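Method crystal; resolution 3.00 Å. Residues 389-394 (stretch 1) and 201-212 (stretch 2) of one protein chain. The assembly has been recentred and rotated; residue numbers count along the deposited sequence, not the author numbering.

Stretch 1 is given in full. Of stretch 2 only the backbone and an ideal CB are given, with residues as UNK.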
# COMPACT_ATOMS: atom_id res chain seq x y z
N ALA A 389 13.73 -1.04 13.86
CA ALA A 389 13.53 0.37 13.57
C ALA A 389 14.65 0.91 12.70
O ALA A 389 15.80 0.47 12.79
CB ALA A 389 13.41 1.17 14.85
N LEU A 390 14.30 1.88 11.85
CA LEU A 390 15.28 2.56 11.02
C LEU A 390 16.09 3.57 11.84
O LEU A 390 15.62 4.07 12.87
CB LEU A 390 14.56 3.28 9.90
CG LEU A 390 13.87 2.37 8.90
CD1 LEU A 390 12.83 3.15 8.12
CD2 LEU A 390 14.90 1.74 7.98
N PRO A 391 17.31 3.89 11.38
CA PRO A 391 18.08 4.95 12.04
C PRO A 391 17.25 6.21 12.27
O PRO A 391 16.59 6.71 11.36
CB PRO A 391 19.20 5.22 11.04
CG PRO A 391 19.44 3.92 10.40
CD PRO A 391 18.09 3.25 10.30
N GLU A 392 17.29 6.68 13.51
CA GLU A 392 16.61 7.90 13.94
C GLU A 392 15.10 7.76 14.12
O GLU A 392 14.45 8.71 14.52
CB GLU A 392 16.96 9.07 13.02
CG GLU A 392 18.45 9.43 13.02
CD GLU A 392 18.77 10.67 12.19
OE1 GLU A 392 17.84 11.44 11.87
OE2 GLU A 392 19.97 10.88 11.87
N HIS A 393 14.56 6.57 13.84
CA HIS A 393 13.12 6.32 14.05
C HIS A 393 12.92 5.34 15.16
O HIS A 393 13.73 4.45 15.34
CB HIS A 393 12.49 5.77 12.78
CG HIS A 393 12.76 6.60 11.58
ND1 HIS A 393 11.85 7.49 11.07
CD2 HIS A 393 13.87 6.72 10.81
CE1 HIS A 393 12.37 8.11 10.02
NE2 HIS A 393 13.60 7.65 9.85
N GLY A 394 11.84 5.49 15.91
CA GLY A 394 11.55 4.58 17.00
C GLY A 394 10.35 3.70 16.72
O GLY A 394 9.40 4.11 16.03
N UNK A 201 11.23 13.17 2.58
CA UNK A 201 12.66 13.02 2.34
C UNK A 201 13.30 12.15 3.41
O UNK A 201 14.14 11.31 3.10
CB UNK A 201 13.34 14.39 2.29
N UNK A 202 12.91 12.35 4.67
CA UNK A 202 13.41 11.52 5.76
C UNK A 202 13.18 10.06 5.45
O UNK A 202 14.07 9.22 5.68
CB UNK A 202 12.74 11.89 7.08
N UNK A 203 11.99 9.75 4.94
CA UNK A 203 11.65 8.38 4.64
C UNK A 203 12.38 7.88 3.41
O UNK A 203 12.94 6.79 3.42
CB UNK A 203 10.14 8.24 4.45
N UNK A 204 12.39 8.67 2.34
CA UNK A 204 13.18 8.32 1.17
C UNK A 204 14.63 8.00 1.55
O UNK A 204 15.21 7.02 1.09
CB UNK A 204 13.14 9.46 0.15
N UNK A 205 15.21 8.84 2.39
CA UNK A 205 16.55 8.61 2.92
C UNK A 205 16.62 7.26 3.65
O UNK A 205 17.50 6.44 3.39
CB UNK A 205 16.95 9.75 3.86
N UNK A 206 15.68 7.01 4.56
CA UNK A 206 15.65 5.74 5.30
C UNK A 206 15.58 4.53 4.37
O UNK A 206 16.38 3.60 4.49
CB UNK A 206 14.46 5.72 6.26
N UNK A 207 14.63 4.56 3.44
CA UNK A 207 14.41 3.46 2.50
C UNK A 207 15.65 3.17 1.69
O UNK A 207 16.17 2.06 1.73
CB UNK A 207 13.24 3.78 1.56
N UNK A 208 16.12 4.17 0.95
CA UNK A 208 17.27 3.97 0.07
C UNK A 208 18.59 3.62 0.80
O UNK A 208 19.36 2.77 0.36
CB UNK A 208 17.48 5.24 -0.76
N UNK A 209 18.85 4.29 1.91
CA UNK A 209 20.16 4.17 2.51
C UNK A 209 20.21 3.17 3.64
O UNK A 209 21.29 2.68 3.98
CB UNK A 209 20.62 5.54 3.02
N UNK A 210 19.06 2.86 4.23
CA UNK A 210 19.03 2.04 5.45
C UNK A 210 18.10 0.83 5.42
O UNK A 210 18.41 -0.21 6.02
CB UNK A 210 18.62 2.93 6.63
N UNK A 211 16.98 0.94 4.73
CA UNK A 211 16.02 -0.14 4.69
C UNK A 211 16.28 -1.11 3.55
O UNK A 211 16.75 -2.22 3.77
CB UNK A 211 14.60 0.43 4.57
N UNK A 212 15.97 -0.69 2.34
CA UNK A 212 16.23 -1.52 1.18
C UNK A 212 17.73 -1.67 1.02
O UNK A 212 18.24 -2.75 0.74
CB UNK A 212 15.60 -0.93 -0.08

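Stretch 1 meets the helix through a type II beta turn running from L390 to H393, closed by a hydrogen bond from H393 N to L390 O at 2.9 Å. L390, P391 and H393 all direct their CA-to-CB bonds toward the helix, so the surface offered to it is a leucine side chain, a proline ring and an imidazole. E392, in the turn, stays out of reach.

Position 201 lies in regular helix, and its ideal CB has nothing of stretch 1 within 5.5 Å. Stretch 1 therefore sets no preference there; the residue is M201, modelled as selenomethionine.

At position 202 the CA-to-CB bond points toward stretch 1, and the ideal CB is 4.8 Å from H393 CE1. A small residue suits this spacing, although a polar one able to address the imidazole would also be reasonable. The deposited A202 leaves the ring edge near its own backbone: H393 NE2 is 4.5 Å from A202 O, too far for a hydrogen bond, and that carbonyl already accepts from the backbone N of 206 at 3.0 Å.

Position 203 points sideways and its backbone is helical, so many residues could serve; it is N203, whose side-chain end comes nearer to stretch 1 without making a close contact. Positions 204 and 205 are out of reach and are held by L204 and R205, the latter hydrogen-bonded through NH1 elsewhere in the structure.

Position 206 is the most constrained. Its CA lies 6.6 Å from L390 CA, the closest CA pair across the stretches, and its ideal CB is 3.6 Å from L390 CD1 and 4.2 Å from H393 NE2. With a methyl group and a ring already this close, alanine is favoured, with glycine or serine as alternatives. A206 supplies the apolar contact, its CB packing on L390 CD1 at 3.6 Å.

Position 207 points away from stretch 1, which leaves the choice open; it is I207. Positions 208 and 209 are likewise unconstrained from this side. S208 turns its hydroxyl back on the helix, OG donating to L204 O at 3.0 Å, and H209 follows.

Position 210 again points toward stretch 1. Its ideal CB is 3.7 Å from P391 CD and 4.1 Å from L390 CD2, an apolar setting in which alanine or a modest aliphatic residue would be plausible, as would a polar residue whose end reaches past the proline. The residue is D210, which sets OD1 3.4 Å from P391 CG, a van der Waals contact without a hydrogen bond to stretch 1.

At position 211, within the wider pi-type turn, an ideal CB would be 3.7 Å from L390 CD2, so a small residue or none beyond the backbone fits. G211 brings its N to 3.9 Å from L390 CD2, and that N donates to A206 O at 2.7 Å. Position 212 is beyond reach; I212 completes the stretch, its N bonded to I207 O at 2.8 Å.

Stretch 2, residues 201-212: MANLRAISHDGI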
# COMPACT_ATOMS: atom_id res chain seq x y z
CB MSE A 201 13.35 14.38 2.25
CG MSE A 201 13.03 15.12 0.96
SE MSE A 201 13.14 14.03 -0.70
CE MSE A 201 15.00 13.39 -0.56
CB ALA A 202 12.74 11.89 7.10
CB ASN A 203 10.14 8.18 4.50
CG ASN A 203 9.72 6.76 4.83
OD1 ASN A 203 9.96 6.29 5.93
ND2 ASN A 203 9.10 6.07 3.89
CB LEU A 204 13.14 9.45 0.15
CG LEU A 204 12.10 9.34 -0.96
CD1 LEU A 204 10.96 8.41 -0.56
CD2 LEU A 204 11.59 10.71 -1.31
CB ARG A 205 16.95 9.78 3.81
CG ARG A 205 18.23 9.60 4.58
CD ARG A 205 19.44 9.52 3.68
NE ARG A 205 20.66 9.29 4.46
CZ ARG A 205 21.87 9.14 3.93
NH1 ARG A 205 22.02 9.21 2.61
NH2 ARG A 205 22.92 8.93 4.70
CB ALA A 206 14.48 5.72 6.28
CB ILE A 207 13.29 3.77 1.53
CG1 ILE A 207 11.94 3.77 2.26
CG2 ILE A 207 13.29 2.76 0.40
CD1 ILE A 207 10.87 4.58 1.55
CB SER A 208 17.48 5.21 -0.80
OG SER A 208 17.89 6.30 -0.00
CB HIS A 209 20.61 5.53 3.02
CG HIS A 209 21.94 5.49 3.71
ND1 HIS A 209 22.07 5.59 5.07
CD2 HIS A 209 23.19 5.35 3.21
CE1 HIS A 209 23.35 5.52 5.40
NE2 HIS A 209 24.05 5.37 4.29
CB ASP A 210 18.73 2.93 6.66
CG ASP A 210 19.79 3.98 6.86
OD1 ASP A 210 19.45 5.13 7.22
OD2 ASP A 210 20.98 3.65 6.65
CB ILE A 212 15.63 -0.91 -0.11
CG1 ILE A 212 14.09 -0.92 -0.05
CG2 ILE A 212 16.14 -1.65 -1.34
CD1 ILE A 212 13.45 -2.14 -0.67
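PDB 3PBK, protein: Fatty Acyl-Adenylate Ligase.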